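Local coordinates for protein phytase (Debaryomyces castellii, PDB 2GFI) that releases phosphate from inositol hexakisphosphate (phytate) by hydrolysis, as a 3-phytase of the histidine acid phosphatase family, at residues 226-238 against 274-286. Numbering follows the deposited sequence.
Sequences YTTEYLTKALNRF and IFTNEEFIQYSYS
Tyr226 meets Tyr285 in a T-shaped stack: the planes stand at 78°, and CD2 of Tyr285 comes to 3.4 Å from CE1 of Tyr226, over one face of the Tyr226 ring. Thr227 lays its CG2 on the opposite face, and the Tyr226 hydroxyl is hydrogen-bonded to Thr357. Within the first turn of the helix, Tyr230 is a knob in the hole formed by Glu279, Gln282, Tyr283 and Ser286. Its CG stands between backbone N and carbonyl carbon (chi1 75°), directing the ring across the partner helix, where CB of Gln282 makes a CH-pi contact 3.9 Å from the ring centroid; CG of Leu231 lies over the rim of the opposite face. Ala234 offers a small surface, its CB 3.7 Å from OE2 of Glu279 and also touching the edge of the Phe275 ring. Arg237 then grips Glu279 end-on in a bidentate salt bridge between nearly coplanar groups: NH1 reaches OE2 at 2.8 Å, almost straight, NH2 reaches OE1 at 2.9 Å, and both oxygens use syn lone pairs. NH2 also donates to Ile274 O, while NE pairs with Glu100. OE1 accepts a second bond, from Thr276 N, completing the capping box in which Thr276 OG1 receives Glu279 N; the carboxylate thus ties the helix start to the arginine. A glutamine at Glu279 would probably leave Arg237 without its opposing charge here and weaken its two-nitrogen grip. Phe238 closes the contact, its CZ 3.6 Å from CD1 of Ile274. Helices 229-241 and 277-295 run roughly antiparallel, the axes of the segments 229-238 and 277-286 approaching to 10.0 Å at 143°; helix 249-266 lies against both segments, touching Leu235 and stacking Phe256 on Phe275 and Tyr283.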
loop_
_atom_site.group_PDB
_atom_site.type_symbol
_atom_site.label_atom_id
_atom_site.label_comp_id
_atom_site.label_asym_id
_atom_site.label_seq_id
_atom_site.Cartn_x
_atom_site.Cartn_y
_atom_site.Cartn_z
ATOM N N TYR A 226 -20.869 -17.178 -26.461
ATOM C CA TYR A 226 -20.422 -17.114 -25.072
ATOM C C TYR A 226 -21.603 -16.852 -24.121
ATOM O O TYR A 226 -22.483 -16.045 -24.418
ATOM C CB TYR A 226 -19.324 -16.065 -24.913
ATOM C CG TYR A 226 -18.816 -15.982 -23.492
ATOM C CD1 TYR A 226 -18.098 -17.037 -22.922
ATOM C CD2 TYR A 226 -19.073 -14.873 -22.713
ATOM C CE1 TYR A 226 -17.654 -16.981 -21.635
ATOM C CE2 TYR A 226 -18.627 -14.803 -21.417
ATOM C CZ TYR A 226 -17.911 -15.854 -20.883
ATOM O OH TYR A 226 -17.451 -15.785 -19.578
ATOM N N THR A 227 -21.612 -17.542 -22.991
ATOM C CA THR A 227 -22.696 -17.469 -22.012
ATOM C C THR A 227 -23.152 -16.049 -21.638
ATOM O O THR A 227 -22.336 -15.134 -21.497
ATOM C CB THR A 227 -22.279 -18.265 -20.747
ATOM O OG1 THR A 227 -23.310 -18.182 -19.751
ATOM C CG2 THR A 227 -20.989 -17.654 -20.085
ATOM N N THR A 228 -24.467 -15.877 -21.502
ATOM C CA THR A 228 -25.082 -14.635 -21.008
ATOM C C THR A 228 -25.846 -14.942 -19.735
ATOM O O THR A 228 -26.511 -14.086 -19.194
ATOM C CB THR A 228 -26.090 -14.037 -22.031
ATOM O OG1 THR A 228 -26.984 -15.073 -22.487
ATOM C CG2 THR A 228 -25.401 -13.567 -23.300
ATOM N N GLU A 229 -25.750 -16.175 -19.259
ATOM C CA GLU A 229 -26.492 -16.620 -18.078
ATOM C C GLU A 229 -26.215 -15.753 -16.860
ATOM O O GLU A 229 -27.103 -15.498 -16.065
ATOM C CB GLU A 229 -26.191 -18.086 -17.782
ATOM C CG GLU A 229 -26.462 -18.961 -19.010
ATOM C CD GLU A 229 -25.952 -20.397 -18.868
ATOM O OE1 GLU A 229 -26.611 -21.120 -18.067
ATOM O OE2 GLU A 229 -24.904 -20.772 -19.562
ATOM N N TYR A 230 -24.986 -15.273 -16.722
ATOM C CA TYR A 230 -24.634 -14.445 -15.580
ATOM C C TYR A 230 -25.472 -13.165 -15.598
ATOM O O TYR A 230 -25.754 -12.604 -14.561
ATOM C CB TYR A 230 -23.125 -14.147 -15.574
ATOM C CG TYR A 230 -22.683 -13.133 -16.592
ATOM C CD1 TYR A 230 -22.600 -11.787 -16.259
ATOM C CD2 TYR A 230 -22.333 -13.512 -17.887
ATOM C CE1 TYR A 230 -22.175 -10.840 -17.194
ATOM C CE2 TYR A 230 -21.896 -12.572 -18.824
ATOM C CZ TYR A 230 -21.841 -11.237 -18.465
ATOM O OH TYR A 230 -21.466 -10.271 -19.372
ATOM N N LEU A 231 -25.869 -12.714 -16.787
ATOM C CA LEU A 231 -26.718 -11.521 -16.935
ATOM C C LEU A 231 -28.102 -11.787 -16.371
ATOM O O LEU A 231 -28.639 -10.981 -15.606
ATOM C CB LEU A 231 -26.788 -11.048 -18.383
ATOM C CG LEU A 231 -25.453 -10.546 -18.968
ATOM C CD1 LEU A 231 -25.609 -10.411 -20.471
ATOM C CD2 LEU A 231 -24.984 -9.227 -18.330
ATOM N N THR A 232 -28.646 -12.951 -16.699
ATOM C CA THR A 232 -29.933 -13.362 -16.189
ATOM C C THR A 232 -29.903 -13.480 -14.681
ATOM O O THR A 232 -30.834 -13.025 -14.000
ATOM C CB THR A 232 -30.295 -14.668 -16.805
ATOM O OG1 THR A 232 -30.293 -14.498 -18.226
ATOM C CG2 THR A 232 -31.744 -15.037 -16.457
ATOM N N LYS A 233 -28.826 -14.058 -14.153
ATOM C CA LYS A 233 -28.723 -14.223 -12.721
ATOM C C LYS A 233 -28.615 -12.869 -12.062
ATOM O O LYS A 233 -29.246 -12.640 -11.036
ATOM C CB LYS A 233 -27.536 -15.105 -12.328
ATOM C CG LYS A 233 -27.645 -16.551 -12.830
ATOM C CD LYS A 233 -26.345 -17.309 -12.583
ATOM C CE LYS A 233 -26.574 -18.804 -12.510
ATOM N NZ LYS A 233 -26.695 -19.361 -13.894
ATOM N N ALA A 234 -27.841 -11.965 -12.658
ATOM C CA ALA A 234 -27.671 -10.648 -12.055
ATOM C C ALA A 234 -29.047 -9.967 -12.035
ATOM O O ALA A 234 -29.506 -9.554 -10.981
ATOM C CB ALA A 234 -26.648 -9.834 -12.816
ATOM N N LEU A 235 -29.718 -9.939 -13.194
ATOM C CA LEU A 235 -31.066 -9.410 -13.335
ATOM C C LEU A 235 -32.049 -9.993 -12.327
ATOM O O LEU A 235 -32.755 -9.260 -11.650
ATOM C CB LEU A 235 -31.573 -9.638 -14.766
ATOM C CG LEU A 235 -32.894 -8.960 -15.146
ATOM C CD1 LEU A 235 -32.851 -7.428 -14.903
ATOM C CD2 LEU A 235 -33.223 -9.262 -16.567
ATOM N N ASN A 236 -32.082 -11.311 -12.213
ATOM C CA ASN A 236 -32.981 -11.944 -11.246
ATOM C C ASN A 236 -32.671 -11.504 -9.857
ATOM O O ASN A 236 -33.582 -11.376 -9.051
ATOM C CB ASN A 236 -32.934 -13.475 -11.324
ATOM C CG ASN A 236 -33.483 -13.988 -12.604
ATOM O OD1 ASN A 236 -34.234 -13.301 -13.270
ATOM N ND2 ASN A 236 -33.098 -15.189 -12.978
ATOM N N ARG A 237 -31.400 -11.253 -9.558
ATOM C CA ARG A 237 -31.053 -10.736 -8.231
ATOM C C ARG A 237 -31.630 -9.339 -8.010
ATOM O O ARG A 237 -32.121 -9.004 -6.926
ATOM C CB ARG A 237 -29.548 -10.755 -8.005
ATOM C CG ARG A 237 -29.124 -10.451 -6.585
ATOM C CD ARG A 237 -27.594 -10.659 -6.366
ATOM N NE ARG A 237 -26.781 -9.752 -7.184
ATOM C CZ ARG A 237 -26.037 -10.078 -8.242
ATOM N NH1 ARG A 237 -25.936 -11.347 -8.669
ATOM N NH2 ARG A 237 -25.364 -9.107 -8.883
ATOM N N PHE A 238 -31.563 -8.523 -9.051
ATOM C CA PHE A 238 -32.057 -7.145 -8.999
ATOM C C PHE A 238 -33.567 -7.178 -8.841
ATOM O O PHE A 238 -34.140 -6.409 -8.056
ATOM C CB PHE A 238 -31.636 -6.403 -10.270
ATOM C CG PHE A 238 -30.134 -6.292 -10.431
ATOM C CD1 PHE A 238 -29.284 -6.474 -9.329
ATOM C CD2 PHE A 238 -29.570 -6.020 -11.667
ATOM C CE1 PHE A 238 -27.909 -6.375 -9.463
ATOM C CE2 PHE A 238 -28.195 -5.918 -11.815
ATOM C CZ PHE A 238 -27.355 -6.103 -10.713
ATOM N N ILE A 274 -22.925 -3.216 -7.986
ATOM C CA ILE A 274 -24.092 -4.109 -8.138
ATOM C C ILE A 274 -23.688 -5.480 -8.659
ATOM O O ILE A 274 -24.506 -6.391 -8.731
ATOM C CB ILE A 274 -25.136 -3.449 -9.064
ATOM C CG1 ILE A 274 -24.649 -3.454 -10.512
ATOM C CG2 ILE A 274 -25.480 -2.032 -8.554
ATOM C CD1 ILE A 274 -25.721 -3.003 -11.532
ATOM N N PHE A 275 -22.412 -5.634 -9.016
ATOM C CA PHE A 275 -21.968 -6.918 -9.591
ATOM C C PHE A 275 -21.014 -7.675 -8.682
ATOM O O PHE A 275 -20.251 -7.062 -7.897
ATOM C CB PHE A 275 -21.336 -6.702 -10.981
ATOM C CG PHE A 275 -22.310 -6.225 -12.009
ATOM C CD1 PHE A 275 -23.427 -7.008 -12.335
ATOM C CD2 PHE A 275 -22.138 -4.998 -12.635
ATOM C CE1 PHE A 275 -24.333 -6.596 -13.269
ATOM C CE2 PHE A 275 -23.058 -4.569 -13.583
ATOM C CZ PHE A 275 -24.149 -5.373 -13.904
ATOM N N THR A 276 -21.053 -8.994 -8.807
ATOM C CA THR A 276 -20.099 -9.859 -8.138
ATOM C C THR A 276 -18.864 -9.958 -8.993
ATOM O O THR A 276 -18.941 -9.721 -10.191
ATOM C CB THR A 276 -20.670 -11.262 -7.914
ATOM O OG1 THR A 276 -20.939 -11.887 -9.179
ATOM C CG2 THR A 276 -22.022 -11.207 -7.138
ATOM N N ASN A 277 -17.732 -10.333 -8.384
ATOM C CA ASN A 277 -16.498 -10.580 -9.138
ATOM C C ASN A 277 -16.734 -11.554 -10.283
ATOM O O ASN A 277 -16.245 -11.378 -11.398
ATOM C CB ASN A 277 -15.407 -11.135 -8.211
ATOM C CG ASN A 277 -14.859 -10.088 -7.288
ATOM O OD1 ASN A 277 -15.594 -9.190 -6.850
ATOM N ND2 ASN A 277 -13.561 -10.170 -6.999
ATOM N N GLU A 278 -17.520 -12.579 -10.000
ATOM C CA GLU A 278 -17.778 -13.610 -10.979
ATOM C C GLU A 278 -18.523 -13.042 -12.213
ATOM O O GLU A 278 -18.281 -13.469 -13.316
ATOM C CB GLU A 278 -18.484 -14.762 -10.283
ATOM C CG GLU A 278 -19.281 -15.673 -11.194
ATOM C CD GLU A 278 -19.763 -16.925 -10.487
ATOM O OE1 GLU A 278 -20.129 -16.850 -9.281
ATOM O OE2 GLU A 278 -19.762 -17.986 -11.153
ATOM N N GLU A 279 -19.367 -12.029 -12.026
ATOM C CA GLU A 279 -20.052 -11.400 -13.138
ATOM C C GLU A 279 -19.111 -10.511 -13.914
ATOM O O GLU A 279 -19.121 -10.551 -15.140
ATOM C CB GLU A 279 -21.281 -10.631 -12.650
ATOM C CG GLU A 279 -22.371 -11.578 -12.205
ATOM C CD GLU A 279 -23.308 -11.050 -11.128
ATOM O OE1 GLU A 279 -23.109 -9.930 -10.552
ATOM O OE2 GLU A 279 -24.263 -11.823 -10.827
ATOM N N PHE A 280 -18.298 -9.718 -13.219
ATOM C CA PHE A 280 -17.301 -8.899 -13.884
ATOM C C PHE A 280 -16.376 -9.741 -14.730
ATOM O O PHE A 280 -16.017 -9.363 -15.847
ATOM C CB PHE A 280 -16.416 -8.176 -12.857
ATOM C CG PHE A 280 -17.040 -6.990 -12.243
ATOM C CD1 PHE A 280 -17.362 -5.882 -13.013
ATOM C CD2 PHE A 280 -17.255 -6.949 -10.873
ATOM C CE1 PHE A 280 -17.946 -4.739 -12.420
ATOM C CE2 PHE A 280 -17.831 -5.844 -10.275
ATOM C CZ PHE A 280 -18.184 -4.730 -11.055
ATOM N N ILE A 281 -15.944 -10.880 -14.195
ATOM C CA ILE A 281 -14.993 -11.728 -14.916
ATOM C C ILE A 281 -15.598 -12.298 -16.216
ATOM O O ILE A 281 -14.914 -12.413 -17.254
ATOM C CB ILE A 281 -14.490 -12.833 -13.962
ATOM C CG1 ILE A 281 -13.531 -12.235 -12.921
ATOM C CG2 ILE A 281 -13.867 -13.955 -14.721
ATOM C CD1 ILE A 281 -13.252 -13.163 -11.708
ATOM N N GLN A 282 -16.884 -12.640 -16.173
ATOM C CA GLN A 282 -17.553 -13.149 -17.369
ATOM C C GLN A 282 -17.833 -12.008 -18.322
ATOM O O GLN A 282 -17.622 -12.124 -19.528
ATOM C CB GLN A 282 -18.842 -13.874 -17.012
ATOM C CG GLN A 282 -18.560 -15.196 -16.399
ATOM C CD GLN A 282 -19.754 -15.735 -15.677
ATOM O OE1 GLN A 282 -20.072 -15.278 -14.574
ATOM N NE2 GLN A 282 -20.416 -16.701 -16.274
ATOM N N TYR A 283 -18.291 -10.879 -17.773
ATOM C CA TYR A 283 -18.390 -9.698 -18.591
ATOM C C TYR A 283 -17.062 -9.417 -19.303
ATOM O O TYR A 283 -17.042 -9.203 -20.522
ATOM C CB TYR A 283 -18.797 -8.466 -17.805
ATOM C CG TYR A 283 -18.760 -7.229 -18.703
ATOM C CD1 TYR A 283 -19.798 -6.973 -19.611
ATOM C CD2 TYR A 283 -17.699 -6.331 -18.640
ATOM C CE1 TYR A 283 -19.794 -5.846 -20.425
ATOM C CE2 TYR A 283 -17.672 -5.203 -19.438
ATOM C CZ TYR A 283 -18.728 -4.967 -20.342
ATOM O OH TYR A 283 -18.721 -3.852 -21.133
ATOM N N SER A 284 -15.978 -9.371 -18.516
ATOM C CA SER A 284 -14.649 -9.084 -19.031
ATOM C C SER A 284 -14.297 -10.000 -20.179
ATOM O O SER A 284 -13.714 -9.579 -21.164
ATOM C CB SER A 284 -13.611 -9.269 -17.938
ATOM O OG SER A 284 -12.369 -8.748 -18.381
ATOM N N TYR A 285 -14.637 -11.277 -20.037
ATOM C CA TYR A 285 -14.250 -12.232 -21.057
ATOM C C TYR A 285 -15.097 -12.063 -22.311
ATOM O O TYR A 285 -14.601 -12.300 -23.427
ATOM C CB TYR A 285 -14.295 -13.654 -20.558
ATOM C CG TYR A 285 -13.768 -14.595 -21.604
ATOM C CD1 TYR A 285 -12.489 -14.444 -22.090
ATOM C CD2 TYR A 285 -14.583 -15.597 -22.157
ATOM C CE1 TYR A 285 -12.018 -15.276 -23.074
ATOM C CE2 TYR A 285 -14.120 -16.439 -23.131
ATOM C CZ TYR A 285 -12.836 -16.275 -23.583
ATOM O OH TYR A 285 -12.313 -17.104 -24.551
ATOM N N SER A 286 -16.352 -11.618 -22.151
ATOM C CA SER A 286 -17.181 -11.313 -23.332
ATOM C C SER A 286 -16.572 -10.197 -24.179
ATOM O O SER A 286 -16.655 -10.226 -25.431
ATOM C CB SER A 286 -18.647 -11.012 -22.952
ATOM O OG SER A 286 -18.790 -9.747 -22.338
#